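Local coordinates for protein 4-hydroxy-tetrahydrodipicolinate synthase (Methylacidiphilum fumariolicum SolV, PDB 6T3T) that probably catalyses the condensation of pyruvate with aspartate semialdehyde to 4-hydroxy-tetrahydrodipicolinate, a step of lysine biosynthesis through the diaminopimelate pathway, at residues A[30-35]-A[69-74]; A[58-63]-A[93-98]; A[11-16]-A[22-27]. All coordinates share one frame; numbering follows the deposited sequence.

Interaction 1 (A[30-35]-A[69-74]); sequences HQIENR and KRIKIF
I32 meets R70 and I71 in a small surface contact of the (beta/alpha)8 TIM barrel, joining the C-terminal part of helix 21-32 to the loop that runs from helix 53-67 into strand 72-76. The place is the N-terminal end of the barrel strands, away from the predicted catalytic residues. I32 carries one side of it: R70 meets the CD1 end of its longer arm and I71 the CG1 part. The terminal I32 CD1 stands 3.4 Å above the plane of the R70 guanidinium, over the centre of the group, and the two side chains cross at about a right angle; the methyl thus lies across a face and leaves the N-H edges to other partners. Those edges are used: R70 NE bonds V67 O and NH2 bonds I66 O, both at the end of helix 53-67, while NH2 also forms a salt bridge with E29. Such a grip should fix the rotation of the plane that I32 lies against. I71 enters differently. Its CG1 sits between the backbone N and the carbonyl carbon (chi1 61°), from where the extended chain carries I71 CD1 to 3.7 Å from I32 CG1, and I71 also touches I39 of strand 38-40. Just beyond I32 the chain turns, and N34 ND2 ties the turn by donating to a lone pair of H30 O, in the carbonyl plane, at 2.9 Å.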
loop_
_atom_site.group_PDB
_atom_site.type_symbol
_atom_site.label_atom_id
_atom_site.label_comp_id
_atom_site.label_asym_id
_atom_site.label_seq_id
_atom_site.Cartn_x
_atom_site.Cartn_y
_atom_site.Cartn_z
ATOM N N HIS A 30 18.539 -35.120 8.060
ATOM C CA HIS A 30 19.463 -34.117 7.528
ATOM C C HIS A 30 19.432 -32.850 8.382
ATOM O O HIS A 30 20.473 -32.216 8.594
ATOM C CB HIS A 30 19.131 -33.823 6.051
ATOM C CG HIS A 30 20.216 -33.083 5.315
ATOM N ND1 HIS A 30 21.516 -33.549 5.225
ATOM C CD2 HIS A 30 20.193 -31.912 4.625
ATOM C CE1 HIS A 30 22.243 -32.693 4.525
ATOM N NE2 HIS A 30 21.468 -31.687 4.160
ATOM N N GLN A 31 18.249 -32.482 8.910
ATOM C CA GLN A 31 18.165 -31.327 9.804
ATOM C C GLN A 31 18.956 -31.576 11.093
ATOM O O GLN A 31 19.791 -30.753 11.487
ATOM C CB GLN A 31 16.703 -30.987 10.130
ATOM C CG GLN A 31 15.809 -30.566 8.912
ATOM C CD GLN A 31 16.371 -29.353 8.182
ATOM O OE1 GLN A 31 16.521 -28.278 8.768
ATOM N NE2 GLN A 31 16.766 -29.546 6.931
ATOM N N ILE A 32 18.705 -32.712 11.753
ATOM C CA ILE A 32 19.348 -33.030 13.032
ATOM C C ILE A 32 20.865 -33.075 12.887
ATOM O O ILE A 32 21.606 -32.753 13.824
ATOM C CB ILE A 32 18.815 -34.376 13.565
ATOM C CG1 ILE A 32 17.341 -34.265 13.933
ATOM C CG2 ILE A 32 19.677 -34.888 14.740
ATOM C CD1 ILE A 32 16.659 -35.611 14.062
ATOM N N GLU A 33 21.350 -33.539 11.735
ATOM C CA GLU A 33 22.786 -33.683 11.493
ATOM C C GLU A 33 23.469 -32.363 11.203
ATOM O O GLU A 33 24.694 -32.335 11.055
ATOM C CB GLU A 33 23.042 -34.613 10.288
ATOM C CG GLU A 33 22.807 -36.108 10.526
ATOM C CD GLU A 33 22.630 -36.845 9.188
ATOM O OE1 GLU A 33 22.738 -36.164 8.131
ATOM O OE2 GLU A 33 22.344 -38.070 9.187
ATOM N N ASN A 34 22.711 -31.281 11.081
ATOM C CA ASN A 34 23.275 -30.041 10.600
ATOM C C ASN A 34 22.922 -28.873 11.492
ATOM O O ASN A 34 22.674 -27.762 11.019
ATOM C CB ASN A 34 22.850 -29.827 9.152
ATOM C CG ASN A 34 23.698 -30.643 8.208
ATOM O OD1 ASN A 34 24.900 -30.406 8.096
ATOM N ND2 ASN A 34 23.112 -31.639 7.586
ATOM N N ARG A 35 22.917 -29.112 12.803
ATOM C CA ARG A 35 22.928 -28.060 13.820
ATOM C C ARG A 35 21.643 -27.230 13.825
ATOM O O ARG A 35 21.666 -26.028 14.091
ATOM C CB ARG A 35 24.179 -27.184 13.667
ATOM C CG ARG A 35 25.458 -28.056 13.632
ATOM C CD ARG A 35 26.710 -27.280 13.993
ATOM N NE ARG A 35 26.585 -26.600 15.279
ATOM C CZ ARG A 35 27.497 -25.766 15.776
ATOM N NH1 ARG A 35 28.619 -25.509 15.100
ATOM N NH2 ARG A 35 27.284 -25.188 16.951
ATOM N N LYS A 69 12.894 -36.486 20.403
ATOM C CA LYS A 69 13.347 -35.465 21.342
ATOM C C LYS A 69 14.788 -35.010 21.127
ATOM O O LYS A 69 15.331 -34.305 21.974
ATOM C CB LYS A 69 13.161 -35.932 22.794
ATOM C CG LYS A 69 11.701 -36.170 23.151
ATOM C CD LYS A 69 11.143 -34.995 23.932
ATOM C CE LYS A 69 11.250 -35.255 25.444
ATOM N NZ LYS A 69 10.652 -34.123 26.224
ATOM N N ARG A 70 15.435 -35.383 20.025
ATOM C CA ARG A 70 16.815 -34.937 19.834
ATOM C C ARG A 70 16.886 -33.428 19.623
ATOM O O ARG A 70 17.819 -32.780 20.098
ATOM C CB ARG A 70 17.449 -35.668 18.662
ATOM C CG ARG A 70 17.685 -37.131 18.936
ATOM C CD ARG A 70 18.163 -37.855 17.689
ATOM N NE ARG A 70 17.054 -38.162 16.790
ATOM C CZ ARG A 70 17.214 -38.689 15.577
ATOM N NH1 ARG A 70 18.422 -38.957 15.126
ATOM N NH2 ARG A 70 16.166 -38.940 14.815
ATOM N N ILE A 71 15.904 -32.853 18.931
ATOM C CA ILE A 71 15.769 -31.408 18.796
ATOM C C ILE A 71 14.299 -31.045 19.051
ATOM O O ILE A 71 13.418 -31.912 19.105
ATOM C CB ILE A 71 16.260 -30.906 17.412
ATOM C CG1 ILE A 71 15.445 -31.514 16.267
ATOM C CG2 ILE A 71 17.732 -31.221 17.186
ATOM C CD1 ILE A 71 15.894 -31.029 14.830
ATOM N N LYS A 72 14.030 -29.744 19.172
ATOM C CA LYS A 72 12.703 -29.292 19.584
ATOM C C LYS A 72 11.705 -29.344 18.439
ATOM O O LYS A 72 12.059 -29.238 17.262
ATOM C CB LYS A 72 12.754 -27.867 20.117
ATOM C CG LYS A 72 13.803 -27.652 21.165
ATOM C CD LYS A 72 13.287 -28.098 22.514
ATOM C CE LYS A 72 14.328 -27.916 23.590
ATOM N NZ LYS A 72 13.869 -28.540 24.870
ATOM N N ILE A 73 10.437 -29.474 18.797
ATOM C CA ILE A 73 9.347 -29.399 17.837
ATOM C C ILE A 73 8.346 -28.362 18.326
ATOM O O ILE A 73 7.828 -28.472 19.449
ATOM C CB ILE A 73 8.642 -30.745 17.643
ATOM C CG1 ILE A 73 9.641 -31.806 17.178
ATOM C CG2 ILE A 73 7.510 -30.578 16.645
ATOM C CD1 ILE A 73 9.014 -33.183 17.074
ATOM N N PHE A 74 8.078 -27.354 17.493
ATOM C CA PHE A 74 6.966 -26.436 17.709
ATOM C C PHE A 74 6.002 -26.640 16.554
ATOM O O PHE A 74 6.275 -26.218 15.423
ATOM C CB PHE A 74 7.426 -24.980 17.825
ATOM C CG PHE A 74 7.994 -24.648 19.168
ATOM C CD1 PHE A 74 9.203 -25.194 19.582
ATOM C CD2 PHE A 74 7.296 -23.826 20.047
ATOM C CE1 PHE A 74 9.738 -24.890 20.835
ATOM C CE2 PHE A 74 7.820 -23.519 21.319
ATOM C CZ PHE A 74 9.041 -24.067 21.714
#

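Interaction 2 (A[58-63]-A[93-98]); sequences ELVRLT and EKIGVD
Two successive outer helices come together where the second one ends: R61 and I95 are the nearest pair, with their CA atoms 6.1 Å apart. Helical geometry stops after I95, and G96 takes a positive phi (105°) at which a CB would clash with the carbonyl O of I95, as suits a glycine. I95 spreads over the helix backbone, CG2 lying 4.0 Å from R61 CA and CD1 3.9 Å from R61 CB. Its CG1 is anti to the carbonyl carbon, beside the backbone N (chi1 -82°), which leaves CG2 anti to the N and lays the CG1-CD1 arm against R61 CB. I95 CG2 also lies 4.2 Å from V60 CG1. Farther in, V60 CG1 meets V97 CG1 at 3.8 Å, the two side chains crossing at about a right angle. Replacing I95 by an alanine would probably open a gap beside R61 CB and V60 and leave these without their apolar partner. The R61 tip turns back within its own helix, NH2 giving a nearly straight 2.7 Å salt-bridge bond to E58 OE1 in the guanidinium plane. V60 also rests on A75 and V97 on I73, so the contact continues inward onto strand 72-76, as expected of neighbouring beta-alpha units in a TIM barrel.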
loop_
_atom_site.group_PDB
_atom_site.type_symbol
_atom_site.label_atom_id
_atom_site.label_comp_id
_atom_site.label_asym_id
_atom_site.label_seq_id
_atom_site.Cartn_x
_atom_site.Cartn_y
_atom_site.Cartn_z
ATOM N N GLU A 58 -1.137 -36.681 11.805
ATOM C CA GLU A 58 -0.126 -37.696 11.497
ATOM C C GLU A 58 1.249 -37.096 11.201
ATOM O O GLU A 58 2.273 -37.677 11.578
ATOM C CB GLU A 58 -0.577 -38.554 10.319
ATOM C CG GLU A 58 0.306 -39.771 10.091
ATOM C CD GLU A 58 0.288 -40.747 11.277
ATOM O OE1 GLU A 58 -0.688 -40.740 12.069
ATOM O OE2 GLU A 58 1.252 -41.530 11.410
ATOM N N LEU A 59 1.306 -35.965 10.502
ATOM C CA LEU A 59 2.606 -35.352 10.234
ATOM C C LEU A 59 3.267 -34.913 11.529
ATOM O O LEU A 59 4.476 -35.120 11.723
ATOM C CB LEU A 59 2.449 -34.155 9.292
ATOM C CG LEU A 59 2.589 -34.418 7.788
ATOM C CD1 LEU A 59 1.813 -33.381 6.998
ATOM C CD2 LEU A 59 4.067 -34.439 7.336
ATOM N N VAL A 60 2.472 -34.384 12.468
ATOM C CA VAL A 60 3.050 -33.976 13.740
ATOM C C VAL A 60 3.515 -35.191 14.530
ATOM O O VAL A 60 4.603 -35.186 15.122
ATOM C CB VAL A 60 2.046 -33.136 14.539
ATOM C CG1 VAL A 60 2.616 -32.814 15.949
ATOM C CG2 VAL A 60 1.744 -31.895 13.764
ATOM N N ARG A 61 2.733 -36.264 14.503
ATOM C CA ARG A 61 3.113 -37.475 15.219
ATOM C C ARG A 61 4.366 -38.096 14.622
ATOM O O ARG A 61 5.265 -38.521 15.358
ATOM C CB ARG A 61 1.963 -38.484 15.221
ATOM C CG ARG A 61 2.137 -39.598 16.244
ATOM C CD ARG A 61 0.791 -40.201 16.566
ATOM N NE ARG A 61 -0.051 -40.141 15.385
ATOM C CZ ARG A 61 -1.358 -39.885 15.403
ATOM N NH1 ARG A 61 -1.977 -39.626 16.556
ATOM N NH2 ARG A 61 -2.027 -39.854 14.254
ATOM N N LEU A 62 4.421 -38.196 13.289
ATOM C CA LEU A 62 5.593 -38.770 12.635
ATOM C C LEU A 62 6.844 -37.977 12.952
ATOM O O LEU A 62 7.904 -38.556 13.212
ATOM C CB LEU A 62 5.397 -38.790 11.127
ATOM C CG LEU A 62 4.514 -39.899 10.609
ATOM C CD1 LEU A 62 4.056 -39.521 9.202
ATOM C CD2 LEU A 62 5.283 -41.215 10.634
ATOM N N THR A 63 6.738 -36.645 12.906
ATOM C CA THR A 63 7.861 -35.786 13.248
ATOM C C THR A 63 8.330 -36.059 14.674
ATOM O O THR A 63 9.526 -36.221 14.915
ATOM C CB THR A 63 7.481 -34.313 13.058
ATOM O OG1 THR A 63 7.063 -34.087 11.702
ATOM C CG2 THR A 63 8.665 -33.402 13.387
ATOM N N GLU A 93 -0.267 -31.344 22.063
ATOM C CA GLU A 93 0.181 -31.617 23.416
ATOM C C GLU A 93 0.074 -33.111 23.740
ATOM O O GLU A 93 1.009 -33.698 24.297
ATOM C CB GLU A 93 -0.624 -30.768 24.395
ATOM C CG GLU A 93 -0.133 -30.888 25.823
ATOM C CD GLU A 93 -0.893 -29.992 26.773
ATOM O OE1 GLU A 93 -1.805 -29.271 26.322
ATOM O OE2 GLU A 93 -0.583 -29.989 27.984
ATOM N N LYS A 94 -1.012 -33.763 23.322
ATOM C CA LYS A 94 -1.119 -35.203 23.583
ATOM C C LYS A 94 -0.043 -35.982 22.846
ATOM O O LYS A 94 0.466 -36.974 23.370
ATOM C CB LYS A 94 -2.495 -35.741 23.192
ATOM C CG LYS A 94 -3.594 -35.348 24.159
ATOM C CD LYS A 94 -4.977 -35.820 23.666
ATOM C CE LYS A 94 -6.095 -35.040 24.356
ATOM N NZ LYS A 94 -7.479 -35.491 23.996
ATOM N N ILE A 95 0.316 -35.557 21.628
ATOM C CA ILE A 95 1.419 -36.205 20.917
ATOM C C ILE A 95 2.739 -35.972 21.656
ATOM O O ILE A 95 3.626 -36.843 21.661
ATOM C CB ILE A 95 1.461 -35.726 19.445
ATOM C CG1 ILE A 95 0.447 -36.527 18.600
ATOM C CG2 ILE A 95 2.868 -35.825 18.866
ATOM C CD1 ILE A 95 0.003 -35.820 17.345
ATOM N N GLY A 96 2.903 -34.804 22.280
ATOM C CA GLY A 96 4.068 -34.550 23.119
ATOM C C GLY A 96 5.127 -33.651 22.514
ATOM O O GLY A 96 6.323 -33.892 22.695
ATOM N N VAL A 97 4.721 -32.562 21.874
ATOM C CA VAL A 97 5.681 -31.650 21.261
ATOM C C VAL A 97 6.241 -30.716 22.327
ATOM O O VAL A 97 5.797 -30.720 23.478
ATOM C CB VAL A 97 5.025 -30.858 20.115
ATOM C CG1 VAL A 97 4.430 -31.798 19.081
ATOM C CG2 VAL A 97 3.925 -29.929 20.669
ATOM N N ASP A 98 7.221 -29.902 21.957
ATOM C CA ASP A 98 7.746 -28.944 22.910
ATOM C C ASP A 98 6.945 -27.649 22.971
ATOM O O ASP A 98 7.043 -26.946 23.979
ATOM C CB ASP A 98 9.192 -28.638 22.564
ATOM C CG ASP A 98 10.016 -29.882 22.486
ATOM O OD1 ASP A 98 10.169 -30.553 23.531
ATOM O OD2 ASP A 98 10.437 -30.238 21.364
#

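Interaction 3 (A[11-16]-A[22-27]); sequences ISPFHN and KALERL
The P13 ring lies against A23 and L24, whereas the F14 side chain starts off away from the helix and H15 makes no contact with it. The F14 ring takes S12 O over the centre of one face, 3.6 Å above its plane. On one face of the H15 ring, toward its rim, sits N16 OD1, close but not hydrogen-bonded; H15 ND1 bonds D264 instead. No hydrogen bond crosses the contact, whose side-chain meetings are apolar. P13 presents the outer atoms of its ring to one turn of helix 21-32: CB touches A23 CB at 3.7 Å, and CG comes to 3.6 Å from the backbone L24 N, with L24 CB next to it. The ring thus lies on the helix backbone as well as on side chains, and it crosses the L24 side chain at about a right angle. A turn farther along, I11 CG1 meets L27 CD2 at 3.9 Å. The L27 CG is anti to the backbone N (chi1 176°); together with chi2 near 86°, this brings CD2 to I11. The side chain of I11 lies about 4 Å from that of T45, a predicted pyruvate-binding residue, so this packing borders the probable active site at the C-terminal end of the barrel. I11 touches V253 and L257 of helix 251-259, L24 packs on L59 and L62 of helix 53-67, and the 14-15/18-19 hairpin leads the chain from strand 5-9 into helix 21-32.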
loop_
_atom_site.group_PDB
_atom_site.type_symbol
_atom_site.label_atom_id
_atom_site.label_comp_id
_atom_site.label_asym_id
_atom_site.label_seq_id
_atom_site.Cartn_x
_atom_site.Cartn_y
_atom_site.Cartn_z
ATOM N N ILE A 11 8.739 -28.696 4.742
ATOM C CA ILE A 11 7.705 -29.133 3.790
ATOM C C ILE A 11 6.989 -30.378 4.344
ATOM O O ILE A 11 7.518 -31.108 5.181
ATOM C CB ILE A 11 8.332 -29.439 2.420
ATOM C CG1 ILE A 11 9.421 -30.504 2.562
ATOM C CG2 ILE A 11 8.974 -28.193 1.793
ATOM C CD1 ILE A 11 9.667 -31.313 1.286
ATOM N N SER A 12 5.788 -30.641 3.831
ATOM C CA SER A 12 5.124 -31.915 4.067
ATOM C C SER A 12 5.394 -32.734 2.815
ATOM O O SER A 12 4.809 -32.447 1.760
ATOM C CB SER A 12 3.614 -31.761 4.295
ATOM O OG SER A 12 3.337 -31.109 5.507
ATOM N N PRO A 13 6.303 -33.714 2.846
ATOM C CA PRO A 13 6.605 -34.453 1.615
ATOM C C PRO A 13 5.434 -35.350 1.243
ATOM O O PRO A 13 4.839 -36.001 2.101
ATOM C CB PRO A 13 7.870 -35.250 1.963
ATOM C CG PRO A 13 7.911 -35.314 3.435
ATOM C CD PRO A 13 7.238 -34.052 3.934
ATOM N N PHE A 14 5.037 -35.284 -0.029
ATOM C CA PHE A 14 3.956 -36.101 -0.553
ATOM C C PHE A 14 4.480 -37.065 -1.601
ATOM O O PHE A 14 5.302 -36.691 -2.447
ATOM C CB PHE A 14 2.872 -35.239 -1.203
ATOM C CG PHE A 14 2.206 -34.292 -0.270
ATOM C CD1 PHE A 14 1.868 -34.679 1.013
ATOM C CD2 PHE A 14 1.903 -32.999 -0.686
ATOM C CE1 PHE A 14 1.221 -33.790 1.856
ATOM C CE2 PHE A 14 1.272 -32.114 0.159
ATOM C CZ PHE A 14 0.936 -32.510 1.435
ATOM N N HIS A 15 3.890 -38.256 -1.622
ATOM C CA HIS A 15 4.170 -39.240 -2.657
ATOM C C HIS A 15 2.881 -39.993 -2.939
ATOM O O HIS A 15 2.368 -40.702 -2.059
ATOM C CB HIS A 15 5.273 -40.193 -2.208
ATOM C CG HIS A 15 5.633 -41.220 -3.228
ATOM N ND1 HIS A 15 6.177 -40.893 -4.450
ATOM C CD2 HIS A 15 5.556 -42.571 -3.198
ATOM C CE1 HIS A 15 6.410 -41.998 -5.137
ATOM N NE2 HIS A 15 6.035 -43.029 -4.402
ATOM N N ASN A 16 2.378 -39.850 -4.167
ATOM C CA ASN A 16 1.143 -40.503 -4.591
ATOM C C ASN A 16 -0.032 -40.108 -3.701
ATOM O O ASN A 16 -0.791 -40.943 -3.209
ATOM C CB ASN A 16 1.329 -42.019 -4.625
ATOM C CG ASN A 16 2.481 -42.426 -5.507
ATOM O OD1 ASN A 16 3.192 -43.374 -5.210
ATOM N ND2 ASN A 16 2.684 -41.697 -6.586
ATOM N N LYS A 22 9.282 -41.992 4.123
ATOM C CA LYS A 22 10.714 -42.113 3.907
ATOM C C LYS A 22 11.349 -40.750 3.633
ATOM O O LYS A 22 12.411 -40.428 4.177
ATOM C CB LYS A 22 10.983 -43.091 2.771
ATOM C CG LYS A 22 12.469 -43.365 2.546
ATOM C CD LYS A 22 13.110 -44.048 3.761
ATOM C CE LYS A 22 14.514 -43.499 4.072
ATOM N NZ LYS A 22 14.433 -42.248 4.903
ATOM N N ALA A 23 10.708 -39.932 2.792
ATOM C CA ALA A 23 11.243 -38.602 2.505
ATOM C C ALA A 23 11.260 -37.747 3.760
ATOM O O ALA A 23 12.207 -36.988 3.997
ATOM C CB ALA A 23 10.427 -37.931 1.415
ATOM N N LEU A 24 10.215 -37.860 4.573
ATOM C CA LEU A 24 10.159 -37.107 5.817
ATOM C C LEU A 24 11.294 -37.514 6.748
ATOM O O LEU A 24 11.953 -36.658 7.348
ATOM C CB LEU A 24 8.797 -37.315 6.488
ATOM C CG LEU A 24 8.534 -36.571 7.794
ATOM C CD1 LEU A 24 8.675 -35.065 7.618
ATOM C CD2 LEU A 24 7.165 -36.933 8.318
ATOM N N GLU A 25 11.506 -38.823 6.911
ATOM C CA GLU A 25 12.599 -39.299 7.741
ATOM C C GLU A 25 13.931 -38.774 7.229
ATOM O O GLU A 25 14.778 -38.333 8.008
ATOM C CB GLU A 25 12.602 -40.828 7.792
ATOM C CG GLU A 25 11.380 -41.423 8.451
ATOM C CD GLU A 25 11.186 -42.917 8.163
ATOM O OE1 GLU A 25 12.053 -43.539 7.503
ATOM O OE2 GLU A 25 10.145 -43.466 8.588
ATOM N N ARG A 26 14.165 -38.862 5.919
ATOM C CA ARG A 26 15.460 -38.407 5.425
ATOM C C ARG A 26 15.640 -36.920 5.678
ATOM O O ARG A 26 16.732 -36.480 6.050
ATOM C CB ARG A 26 15.666 -38.721 3.943
ATOM C CG ARG A 26 17.181 -38.588 3.599
ATOM C CD ARG A 26 17.632 -39.139 2.226
ATOM N NE ARG A 26 17.453 -40.589 2.055
ATOM C CZ ARG A 26 18.118 -41.537 2.726
ATOM N NH1 ARG A 26 19.016 -41.215 3.655
ATOM N NH2 ARG A 26 17.871 -42.822 2.473
ATOM N N LEU A 27 14.592 -36.126 5.437
ATOM C CA LEU A 27 14.694 -34.681 5.632
ATOM C C LEU A 27 14.941 -34.345 7.098
ATOM O O LEU A 27 15.766 -33.475 7.420
ATOM C CB LEU A 27 13.441 -33.996 5.082
ATOM C CG LEU A 27 13.195 -32.493 5.203
ATOM C CD1 LEU A 27 13.823 -31.648 4.067
ATOM C CD2 LEU A 27 11.690 -32.267 5.255
#

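From the N terminus, interaction 3 closes first, folding the connection after strand 5-9 back on the start of helix 21-32. Interaction 1 opens at the far end of that same helix and closes a longer loop, past strand 38-40 and helix 53-67, at the entry to strand 72-76. Interaction 2 starts inside this loop and ends outside it, so interactions 1 and 2 cross, while interaction 3 lies in series with both. The crossing pair also touch, D98 OD2 probably accepting a hydrogen bond from I73 N. L59 CD1 also packs on S12 OG, linking interactions 2 and 3. Together they tie three consecutive outer helices of the barrel to each other and to strand 72-76.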